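Local coordinates for protein glucose-resistance amylase regulator (Weissella paramesenteroides ATCC 33313, PDB 4RK6) that binds glucose in the cleft between its two lobes and, as a LacI-family regulator, probably represses transcription by binding DNA, at residues A[130-136]-A[164-170]; A[31-35]-A[245-249]. Residue numbers count along the deposited sequence, not the author numbering.

Interaction 1: residues A[130-136]-A[164-170]. With GLC (alpha-D-glucopyranose), chain C.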
# COMPACT_ATOMS: atom_id res chain seq x y z
N ALA A 130 -21.61 -11.08 11.50
CA ALA A 130 -21.52 -9.65 11.25
C ALA A 130 -20.82 -9.34 9.92
O ALA A 130 -19.90 -10.05 9.52
CB ALA A 130 -20.80 -8.97 12.39
N LEU A 131 -21.29 -8.29 9.25
CA LEU A 131 -20.56 -7.66 8.16
C LEU A 131 -19.92 -6.40 8.73
O LEU A 131 -20.61 -5.53 9.27
CB LEU A 131 -21.49 -7.32 6.98
CG LEU A 131 -20.81 -6.70 5.76
CD1 LEU A 131 -19.98 -7.74 5.02
CD2 LEU A 131 -21.84 -6.12 4.79
N VAL A 132 -18.60 -6.32 8.63
CA VAL A 132 -17.83 -5.21 9.21
C VAL A 132 -16.99 -4.54 8.14
O VAL A 132 -16.30 -5.20 7.40
CB VAL A 132 -16.89 -5.67 10.36
CG1 VAL A 132 -16.15 -4.49 10.96
CG2 VAL A 132 -17.69 -6.39 11.44
N GLY A 133 -17.09 -3.22 8.04
CA GLY A 133 -16.38 -2.46 7.05
C GLY A 133 -17.26 -1.39 6.47
O GLY A 133 -17.88 -0.62 7.21
N ASP A 134 -17.30 -1.31 5.15
CA ASP A 134 -18.15 -0.34 4.47
C ASP A 134 -19.57 -0.92 4.34
O ASP A 134 -19.87 -1.66 3.41
CB ASP A 134 -17.53 0.08 3.14
CG ASP A 134 -18.28 1.22 2.47
OD1 ASP A 134 -19.35 1.59 2.97
OD2 ASP A 134 -17.80 1.74 1.46
N THR A 135 -20.43 -0.57 5.30
CA THR A 135 -21.78 -1.15 5.40
C THR A 135 -22.88 -0.09 5.36
O THR A 135 -24.05 -0.41 5.52
CB THR A 135 -21.98 -1.96 6.69
OG1 THR A 135 -22.04 -1.09 7.82
CG2 THR A 135 -20.88 -2.98 6.91
N LYS A 136 -22.50 1.16 5.16
CA LYS A 136 -23.44 2.29 5.24
C LYS A 136 -24.37 2.39 4.03
O LYS A 136 -24.03 2.00 2.91
CB LYS A 136 -22.69 3.61 5.39
CG LYS A 136 -21.77 3.99 4.24
CD LYS A 136 -20.94 5.22 4.56
CE LYS A 136 -20.16 5.73 3.36
NZ LYS A 136 -19.10 4.79 2.89
N PHE A 164 -25.77 -8.92 11.66
CA PHE A 164 -25.18 -7.75 12.33
C PHE A 164 -24.34 -6.94 11.37
O PHE A 164 -23.73 -7.49 10.48
CB PHE A 164 -24.34 -8.20 13.53
CG PHE A 164 -25.11 -8.99 14.54
CD1 PHE A 164 -25.36 -10.35 14.33
CD2 PHE A 164 -25.61 -8.38 15.68
CE1 PHE A 164 -26.08 -11.08 15.26
CE2 PHE A 164 -26.33 -9.11 16.60
CZ PHE A 164 -26.57 -10.45 16.39
N LEU A 165 -24.34 -5.62 11.53
CA LEU A 165 -23.64 -4.71 10.64
C LEU A 165 -22.82 -3.72 11.44
O LEU A 165 -23.26 -3.26 12.48
CB LEU A 165 -24.64 -3.90 9.81
CG LEU A 165 -25.60 -4.69 8.94
CD1 LEU A 165 -26.67 -3.77 8.35
CD2 LEU A 165 -24.85 -5.41 7.83
N TYR A 166 -21.65 -3.36 10.94
CA TYR A 166 -20.92 -2.22 11.51
C TYR A 166 -19.99 -1.59 10.53
O TYR A 166 -19.20 -2.28 9.89
CB TYR A 166 -20.08 -2.63 12.72
CG TYR A 166 -19.37 -1.46 13.38
CD1 TYR A 166 -18.13 -1.02 12.91
CD2 TYR A 166 -19.97 -0.76 14.43
CE1 TYR A 166 -17.49 0.05 13.49
CE2 TYR A 166 -19.32 0.32 15.03
CZ TYR A 166 -18.08 0.72 14.54
OH TYR A 166 -17.40 1.77 15.08
N GLY A 167 -20.05 -0.26 10.45
CA GLY A 167 -18.97 0.52 9.84
C GLY A 167 -19.31 1.31 8.60
O GLY A 167 -20.26 0.99 7.87
N ASN A 168 -18.49 2.33 8.36
CA ASN A 168 -18.63 3.26 7.23
C ASN A 168 -17.50 3.22 6.22
O ASN A 168 -17.55 3.96 5.24
CB ASN A 168 -18.71 4.68 7.77
CG ASN A 168 -19.92 4.88 8.64
OD1 ASN A 168 -21.01 4.46 8.27
ND2 ASN A 168 -19.74 5.49 9.81
N ASP A 169 -16.47 2.40 6.44
CA ASP A 169 -15.36 2.39 5.50
C ASP A 169 -14.52 1.13 5.68
O ASP A 169 -14.78 0.33 6.58
CB ASP A 169 -14.52 3.67 5.63
CG ASP A 169 -13.76 3.79 6.94
OD1 ASP A 169 -13.31 2.78 7.51
OD2 ASP A 169 -13.57 4.94 7.37
N HIS A 170 -13.50 0.98 4.83
CA HIS A 170 -12.71 -0.26 4.76
C HIS A 170 -11.43 -0.18 5.59
O HIS A 170 -10.47 -0.91 5.30
CB HIS A 170 -12.28 -0.52 3.31
CG HIS A 170 -13.41 -0.74 2.36
ND1 HIS A 170 -14.25 -1.84 2.44
CD2 HIS A 170 -13.79 -0.04 1.27
CE1 HIS A 170 -15.13 -1.78 1.46
NE2 HIS A 170 -14.87 -0.70 0.73
C1 GLC C . -13.23 -1.21 -3.54
C2 GLC C . -13.41 -2.32 -4.57
C3 GLC C . -13.75 -3.67 -3.95
C4 GLC C . -12.80 -3.94 -2.78
C5 GLC C . -12.99 -2.83 -1.75
C6 GLC C . -12.06 -3.00 -0.55
O1 GLC C . -14.49 -0.76 -3.21
O2 GLC C . -14.47 -2.00 -5.48
O3 GLC C . -13.56 -4.62 -4.99
O4 GLC C . -13.05 -5.21 -2.26
O5 GLC C . -12.64 -1.58 -2.30
O6 GLC C . -10.72 -2.96 -0.93
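Gly167 O takes two hydrogen bonds from one residue, Thr135 OG1 at 2.7 Å and Thr135 N at 3.0 Å, and so fastens the loops that follow two parallel strands. Beyond it Lys136 NZ donates to Asn168 O (2.9 Å) and also forms a salt bridge with Asp134 OD1 (3.2 Å). Upstream the bonding is regular parallel sheet: Leu131 N to Phe164 O at 2.8 Å, Tyr166 N to Leu131 O at 2.9 Å and Gly133 N to Tyr166 O at 3.0 Å. At Gly167 a CB would collide with Gly133 O, so only glycine fits this close passage. His170, part of the glucose pocket, has its ring between Asp134 and the sugar: Asp134 CB makes a CH-pi contact 3.7 Å from the ring centroid, and GLC C5 lies over the opposite face, 3.8 Å from His170 NE2. Thr196 holds His170 ND1. Such placement of ligand-binding loops at the C-terminal ends of parallel strands is a general principle of Rossmann-like folds. The strands belong to a beta-alpha-beta unit whose helix 144-155 covers Leu131 and Leu165 through Phe149, while helix 172-182 packs against Val132 and Tyr166 and strand 192-195 continues the sheet beyond 129-132.

Interaction 2: residues A[31-35]-A[245-249]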
# COMPACT_ATOMS: atom_id res chain seq x y z
N GLY A 31 -1.81 -5.00 -13.70
CA GLY A 31 -2.45 -5.68 -14.82
C GLY A 31 -2.64 -4.78 -16.03
O GLY A 31 -2.35 -5.17 -17.17
N LEU A 32 -3.17 -3.58 -15.79
CA LEU A 32 -3.32 -2.57 -16.85
C LEU A 32 -2.01 -2.32 -17.56
O LEU A 32 -1.94 -2.30 -18.78
CB LEU A 32 -3.78 -1.25 -16.27
CG LEU A 32 -5.25 -1.10 -15.94
CD1 LEU A 32 -5.39 0.24 -15.26
CD2 LEU A 32 -6.10 -1.15 -17.22
N TYR A 33 -0.97 -2.13 -16.76
CA TYR A 33 0.36 -1.82 -17.24
C TYR A 33 0.93 -2.93 -18.13
O TYR A 33 1.48 -2.64 -19.21
CB TYR A 33 1.27 -1.61 -16.04
CG TYR A 33 2.63 -1.10 -16.39
CD1 TYR A 33 2.86 0.26 -16.58
CD2 TYR A 33 3.71 -1.98 -16.50
CE1 TYR A 33 4.13 0.73 -16.89
CE2 TYR A 33 4.98 -1.52 -16.80
CZ TYR A 33 5.19 -0.17 -17.00
OH TYR A 33 6.45 0.27 -17.30
N GLU A 34 0.83 -4.18 -17.70
CA GLU A 34 1.32 -5.26 -18.54
C GLU A 34 0.63 -5.32 -19.91
O GLU A 34 1.27 -5.62 -20.89
CB GLU A 34 1.34 -6.62 -17.84
CG GLU A 34 0.05 -7.10 -17.21
CD GLU A 34 0.29 -8.38 -16.43
OE1 GLU A 34 1.05 -9.24 -16.93
OE2 GLU A 34 -0.27 -8.54 -15.32
N THR A 35 -0.67 -5.01 -19.98
CA THR A 35 -1.36 -5.06 -21.27
C THR A 35 -1.11 -3.80 -22.09
O THR A 35 -1.04 -3.88 -23.32
CB THR A 35 -2.88 -5.34 -21.09
OG1 THR A 35 -3.03 -6.58 -20.39
CG2 THR A 35 -3.58 -5.45 -22.44
N PRO A 245 -5.01 -8.16 -10.87
CA PRO A 245 -4.28 -7.96 -12.12
C PRO A 245 -5.09 -8.44 -13.32
O PRO A 245 -5.03 -7.76 -14.35
CB PRO A 245 -2.98 -8.76 -11.93
CG PRO A 245 -2.85 -8.95 -10.44
CD PRO A 245 -4.27 -9.03 -9.93
N GLU A 246 -5.84 -9.53 -13.18
CA GLU A 246 -6.66 -10.02 -14.30
C GLU A 246 -7.76 -8.99 -14.64
O GLU A 246 -8.02 -8.70 -15.81
CB GLU A 246 -7.24 -11.38 -14.01
CG GLU A 246 -8.10 -11.93 -15.14
CD GLU A 246 -7.33 -12.31 -16.39
OE1 GLU A 246 -6.08 -12.16 -16.45
OE2 GLU A 246 -8.01 -12.80 -17.31
N ILE A 247 -8.37 -8.40 -13.61
CA ILE A 247 -9.33 -7.31 -13.85
C ILE A 247 -8.71 -6.21 -14.71
O ILE A 247 -9.31 -5.76 -15.68
CB ILE A 247 -9.91 -6.76 -12.52
CG1 ILE A 247 -10.76 -7.84 -11.86
CG2 ILE A 247 -10.71 -5.48 -12.76
CD1 ILE A 247 -11.05 -7.58 -10.38
N GLY A 248 -7.49 -5.79 -14.38
CA GLY A 248 -6.79 -4.77 -15.14
C GLY A 248 -6.49 -5.24 -16.57
O GLY A 248 -6.76 -4.52 -17.53
N ARG A 249 -5.95 -6.45 -16.72
CA ARG A 249 -5.64 -6.93 -18.07
C ARG A 249 -6.88 -7.01 -18.98
O ARG A 249 -6.83 -6.60 -20.15
CB ARG A 249 -5.00 -8.33 -18.02
CG ARG A 249 -3.59 -8.35 -17.46
CD ARG A 249 -2.93 -9.70 -17.71
NE ARG A 249 -3.50 -10.76 -16.88
CZ ARG A 249 -3.11 -11.05 -15.63
NH1 ARG A 249 -2.11 -10.39 -15.05
NH2 ARG A 249 -3.70 -12.03 -14.99
O HOH W 1 -4.88 -8.62 -21.99
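Arg249 lays its aliphatic stem along helix 24-39, its CG 3.4 Å from Gly31 O and 3.5 Å from Thr35 OG1, before its guanidinium turns to meet Glu34. This is a close helix-helix crossing in the N-terminal lobe of a periplasmic-binding-protein-like fold, and it illustrates how glycine lets two helices approach. The axes of 31-35 and 245-249 come within 7.3 Å at a signed angle of -42°. Gly31 and Gly248 occupy the crossing, where Gly31 C is 3.9 Å from Gly248 C. A CB on Gly31 would run into Pro245 O, and one on Gly248 would run into Leu32 N; each glycine therefore gives up the room that the opposing backbone fills. The proximity also allows Gly31 CA to make a CA-H...O contact with Pro245 O at 3.3 Å. Leu32 points its CB away, yet CD2 returns to 3.4 Å from Gly248 O, and the side chain continues onto Met252 one turn further along.

Charge spans the more open edge of the crossing. Glu34 OE2 accepts a hydrogen bond from Arg249 NH1 at 2.6 Å within a salt bridge, and Glu246, a turn earlier on the arginine's own helix, completes the network. On the far side of helix 24-39, Tyr33 packs against Leu19 of the second subunit, so this helix also meets the other chain. The network closes with Glu246 OE1 held by two arginine nitrogens, Arg249 NH2 at 2.8 Å and Arg249 NE at 3.0 Å.

In the fold
From the N terminus the chain soon enters helix 24-39, whose residues 31-35 wait for a partner more than 200 residues later. Between them it builds much of the first lobe, then crosses to the second, where interaction 1 closes a short loop around helix 144-155 and joins strand 129-132 to 163-166, an edge strand of the sheet within this chain. After further strands and helices of that lobe the chain returns, and helix 244-257 closes the long loop as interaction 2, with interaction 1 nested inside it. The contacts do not touch: their centres are 29 Å apart. Each joins two elements within one lobe, parallel strands or helices, with glucose bound between the lobes.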